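Local structure of domain of Unknown Function with a Cystatin-Like Fold (Nostoc punctiforme, 2RGQ) at residues G39-F44 against R123-D128; T86-L91 against S104-D109. The protein is of unknown function but has the cystatin-like fold of the SnoaL-like, NTF2-type proteins, whose curved sheet and helices often enclose a ligand pocket. All blocks are in the same frame, centred on the assembly; numbering follows the deposited sequence.

Interactions 1 and 2 sit in the same mixed sheet, on strand pairs that adjoin each other: strand 117-127 lies between strands 39-43 and 101-114. Interaction 1 is the parallel pairing near one margin of the sheet, partly buried, with a polar glutamine pair on one face and a water where the strands part. Interaction 2 is an antiparallel hairpin pairing, largely buried, with two aromatic rings on the face turned to a second subunit and a small polar cluster of S89, D109 and a water on the helix-covered face. The two meet through a salt bridge, R123 NE to D109 OD1 at 2.8 Å, and where I125 packs on A105. Along the chain, interaction 2 is nested within the loop that interaction 1 closes.

Interaction 1: residues G39-F44 against R123-D128; sequences GALQGF and RQIEVD
Q42 is held to the neighbouring strand through both its backbone N and its backbone O: the N donates to R123 O at 2.8 Å, and the O accepts from I125 N. With R123 N bonded to A40 O, these bonds make 39-43 and 123-127 the parallel strand pair of the cystatin-like sheet. On one face the side chains of Q42 and Q124 run side by side, amide planes 22° apart. Q124 NE2 donates to Q42 OE1 over 2.9 Å, a fairly straight bond (161°) that leaves the plane of the Q124 amide little but is tilted from the Q42 carbonyl plane.

The other face, under helix 6-25, carries L41 and R123. L41 CG is anti to the backbone N (chi1 178°), and beyond it CD1 lies 3.6 Å from R123 CG and also reaches I125 CD1. The guanidinium extends past this packing to salt bridges with D109 and E20, and F19 adds a cation-pi contact.

Beyond G43 the strands separate, and a water accepts from F44 N and V127 N while donating to I125 O at 2.6 Å. V127 is modelled in two conformers; in one of them CG2 meets the edge of the F44 ring, near its plane, 3.9 Å from CE2.

Interaction 2: residues T86-L91 against S104-D109; sequences TMESYL and SAFVKD
F106 CG is anti to the backbone N (chi1 171°) and Y90 CG anti to the carbonyl carbon (chi1 -76°), which places both CG atoms over the same face of the strands. There the rings meet at their edges, Y90 CE1 to F106 CD1 at 4.0 Å. F106 CZ, farther along, lies 3.8 Å from E88 CB. Y90 OH bonds to D24 of the second subunit, and F106 packs on R70 of that subunit. E88 OE2 turns instead to Q79 on strand 69-80.

The backbones form an antiparallel hairpin pairing within the NTF2-type sheet: M87, S89 and L91 exchange two hydrogen bonds each with D109, V107 and A105 respectively, the shortest being D109 N to M87 O at 2.7 Å.

On the face toward helix 6-25, L91 CB packs against V107 CG2 at 3.9 Å and more loosely on A105 CB. Nearby, a water lies within hydrogen-bonding distance of S89 OG, V107 O and D109 OD2, closest to OD2 at 2.6 Å. OD1 of the same carboxylate holds R123 in a salt bridge, so both oxygens of this buried acid have partners. M87, a selenomethionine, runs alongside D109, its CE 3.1 Å from OD2.

Interaction 1: residues G39-F44 against R123-D128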
# COMPACT_ATOMS: atom_id res chain seq x y z
N GLY B 39 1.20 -25.23 -5.39
CA GLY B 39 1.87 -23.98 -5.13
C GLY B 39 2.90 -24.11 -4.03
O GLY B 39 2.80 -25.01 -3.22
N ALA B 40 3.85 -23.16 -3.99
CA ALA B 40 4.94 -23.23 -3.04
C ALA B 40 5.26 -21.88 -2.43
O ALA B 40 4.99 -20.84 -3.05
CB ALA B 40 6.20 -23.80 -3.69
N LEU B 41 5.76 -21.93 -1.20
CA LEU B 41 6.27 -20.76 -0.44
C LEU B 41 7.71 -21.05 -0.06
O LEU B 41 7.98 -22.10 0.60
CB LEU B 41 5.48 -20.52 0.84
CG LEU B 41 5.96 -19.35 1.74
CD1 LEU B 41 6.02 -18.02 1.02
CD2 LEU B 41 5.08 -19.21 2.99
N GLN B 42 8.63 -20.16 -0.45
CA GLN B 42 10.04 -20.26 -0.12
C GLN B 42 10.54 -19.02 0.58
O GLN B 42 10.27 -17.93 0.14
CB GLN B 42 10.89 -20.44 -1.38
CG GLN B 42 12.36 -20.71 -1.12
CD GLN B 42 13.10 -21.07 -2.38
OE1 GLN B 42 12.69 -20.70 -3.50
NE2 GLN B 42 14.18 -21.83 -2.22
N GLY B 43 11.34 -19.22 1.63
CA GLY B 43 12.06 -18.15 2.33
C GLY B 43 13.36 -18.75 2.86
O GLY B 43 13.68 -19.90 2.57
N PHE B 44 14.12 -18.00 3.65
CA PHE B 44 15.38 -18.50 4.21
C PHE B 44 15.17 -19.79 5.01
O PHE B 44 16.07 -20.58 5.10
CB PHE B 44 16.10 -17.43 5.09
CG PHE B 44 15.37 -17.09 6.37
CD1 PHE B 44 15.56 -17.87 7.53
CD2 PHE B 44 14.52 -16.01 6.44
CE1 PHE B 44 14.87 -17.57 8.70
CE2 PHE B 44 13.83 -15.70 7.60
CZ PHE B 44 14.01 -16.49 8.74
N ARG B 123 5.78 -18.28 -4.27
CA ARG B 123 6.06 -17.04 -3.56
C ARG B 123 7.41 -17.19 -2.88
O ARG B 123 7.61 -18.13 -2.09
CB ARG B 123 4.93 -16.70 -2.57
CG ARG B 123 5.36 -15.62 -1.59
CD ARG B 123 4.23 -15.08 -0.79
NE ARG B 123 3.62 -13.99 -1.53
CZ ARG B 123 3.09 -12.90 -0.99
NH1 ARG B 123 3.01 -12.72 0.32
NH2 ARG B 123 2.63 -11.96 -1.78
N GLN B 124 8.34 -16.28 -3.21
CA GLN B 124 9.68 -16.24 -2.65
C GLN B 124 9.83 -14.96 -1.85
O GLN B 124 9.66 -13.86 -2.40
CB GLN B 124 10.74 -16.29 -3.74
CG GLN B 124 10.83 -17.69 -4.37
CD GLN B 124 11.76 -17.72 -5.55
OE1 GLN B 124 11.54 -16.99 -6.49
NE2 GLN B 124 12.72 -18.63 -5.55
N ILE B 125 10.05 -15.11 -0.55
CA ILE B 125 10.22 -14.00 0.39
C ILE B 125 11.70 -13.88 0.72
O ILE B 125 12.32 -14.85 1.18
CB ILE B 125 9.37 -14.23 1.67
CG1 ILE B 125 7.90 -14.44 1.31
CG2 ILE B 125 9.56 -13.05 2.62
CD1 ILE B 125 6.94 -14.62 2.42
N GLU B 126 12.28 -12.70 0.48
CA GLU B 126 13.69 -12.41 0.71
C GLU B 126 13.71 -11.43 1.86
O GLU B 126 13.54 -10.23 1.66
CB GLU B 126 14.31 -11.84 -0.57
CG GLU B 126 14.20 -12.82 -1.74
CD GLU B 126 14.89 -12.35 -3.03
OE1 GLU B 126 15.29 -11.16 -3.14
OE2 GLU B 126 15.01 -13.20 -3.96
N VAL B 127 13.85 -11.99 3.07
CA VAL B 127 13.78 -11.22 4.30
C VAL B 127 14.98 -10.29 4.49
O VAL B 127 16.16 -10.71 4.29
CB VAL B 127 13.62 -12.20 5.52
CG1 VAL B 127 13.79 -11.48 6.85
CG2 VAL B 127 12.26 -12.92 5.44
N ASP B 128 14.70 -9.05 4.90
CA ASP B 128 15.74 -8.08 5.22
C ASP B 128 16.47 -8.48 6.53
O ASP B 128 15.86 -9.09 7.40
CB ASP B 128 15.16 -6.66 5.26
CG ASP B 128 14.78 -6.18 3.87
OD1 ASP B 128 15.50 -6.53 2.91
OD2 ASP B 128 13.79 -5.40 3.73
O HOH W 1 14.09 -15.04 3.09

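Interaction 2: residues T86-L91 against S104-D109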
# COMPACT_ATOMS: atom_id res chain seq x y z
N THR B 86 4.10 -12.49 -13.12
CA THR B 86 5.03 -12.36 -12.02
C THR B 86 4.74 -11.04 -11.35
O THR B 86 4.36 -10.08 -12.02
CB THR B 86 6.51 -12.45 -12.48
OG1 THR B 86 6.78 -11.38 -13.40
CG2 THR B 86 6.78 -13.76 -13.15
N MSE B 87 4.78 -11.04 -10.03
CA MSE B 87 4.61 -9.85 -9.22
C MSE B 87 5.82 -9.66 -8.34
O MSE B 87 6.33 -10.66 -7.81
CB MSE B 87 3.36 -9.98 -8.33
CG MSE B 87 3.11 -8.73 -7.50
SE MSE B 87 1.40 -8.71 -6.62
CE MSE B 87 1.44 -10.29 -5.61
N GLU B 88 6.29 -8.41 -8.19
CA GLU B 88 7.34 -8.06 -7.23
C GLU B 88 6.69 -7.06 -6.29
O GLU B 88 5.89 -6.23 -6.71
CB GLU B 88 8.59 -7.47 -7.89
CG GLU B 88 9.17 -8.33 -8.97
CD GLU B 88 8.48 -8.14 -10.33
OE1 GLU B 88 8.33 -7.00 -10.82
OE2 GLU B 88 8.06 -9.16 -10.94
N SER B 89 7.02 -7.11 -5.01
CA SER B 89 6.39 -6.23 -4.06
C SER B 89 7.24 -6.19 -2.80
O SER B 89 8.21 -6.93 -2.68
CB SER B 89 4.99 -6.73 -3.72
OG SER B 89 5.00 -7.94 -2.95
N TYR B 90 6.83 -5.31 -1.88
CA TYR B 90 7.44 -5.25 -0.59
C TYR B 90 6.51 -5.76 0.46
O TYR B 90 5.33 -5.62 0.33
CB TYR B 90 7.76 -3.81 -0.21
CG TYR B 90 8.96 -3.19 -0.89
CD1 TYR B 90 9.86 -3.93 -1.66
CD2 TYR B 90 9.23 -1.85 -0.67
CE1 TYR B 90 11.00 -3.35 -2.17
CE2 TYR B 90 10.37 -1.27 -1.18
CZ TYR B 90 11.23 -2.01 -1.94
OH TYR B 90 12.36 -1.47 -2.47
N LEU B 91 7.12 -6.27 1.53
CA LEU B 91 6.44 -6.74 2.72
C LEU B 91 7.05 -5.98 3.86
O LEU B 91 8.29 -5.92 3.98
CB LEU B 91 6.61 -8.24 2.92
CG LEU B 91 5.99 -8.89 4.16
CD1 LEU B 91 4.50 -8.67 4.17
CD2 LEU B 91 6.35 -10.39 4.21
N SER B 104 10.97 -6.69 7.41
CA SER B 104 10.61 -6.33 6.03
C SER B 104 11.17 -7.34 5.07
O SER B 104 12.06 -8.11 5.41
CB SER B 104 11.10 -4.92 5.66
OG SER B 104 12.52 -4.75 5.72
N ALA B 105 10.69 -7.32 3.84
CA ALA B 105 11.14 -8.26 2.84
C ALA B 105 10.80 -7.81 1.46
O ALA B 105 9.91 -6.96 1.28
CB ALA B 105 10.54 -9.66 3.09
N PHE B 106 11.55 -8.34 0.51
CA PHE B 106 11.25 -8.17 -0.90
C PHE B 106 10.57 -9.50 -1.27
O PHE B 106 11.03 -10.53 -0.85
CB PHE B 106 12.51 -7.94 -1.70
CG PHE B 106 12.29 -7.98 -3.18
CD1 PHE B 106 11.74 -6.91 -3.83
CD2 PHE B 106 12.61 -9.12 -3.92
CE1 PHE B 106 11.52 -6.95 -5.20
CE2 PHE B 106 12.37 -9.16 -5.30
CZ PHE B 106 11.83 -8.05 -5.92
N VAL B 107 9.49 -9.44 -2.01
CA VAL B 107 8.72 -10.63 -2.37
C VAL B 107 8.56 -10.77 -3.87
O VAL B 107 8.17 -9.82 -4.55
CB VAL B 107 7.32 -10.60 -1.68
CG1 VAL B 107 6.53 -11.88 -1.96
CG2 VAL B 107 7.45 -10.44 -0.18
N LYS B 108 8.85 -11.98 -4.39
CA LYS B 108 8.67 -12.26 -5.80
C LYS B 108 7.64 -13.40 -5.93
O LYS B 108 7.85 -14.46 -5.37
CB LYS B 108 9.98 -12.67 -6.48
CG LYS B 108 9.82 -12.71 -7.99
CD LYS B 108 10.94 -13.45 -8.74
CE LYS B 108 10.39 -13.94 -10.10
NZ LYS B 108 9.25 -14.94 -9.93
N ASP B 109 6.59 -13.16 -6.70
CA ASP B 109 5.49 -14.13 -6.90
C ASP B 109 5.35 -14.55 -8.35
O ASP B 109 5.47 -13.72 -9.25
CB ASP B 109 4.15 -13.55 -6.43
CG ASP B 109 4.12 -13.26 -4.95
OD1 ASP B 109 4.43 -14.20 -4.19
OD2 ASP B 109 3.71 -12.13 -4.53
O HOH W 2 5.15 -10.03 -4.99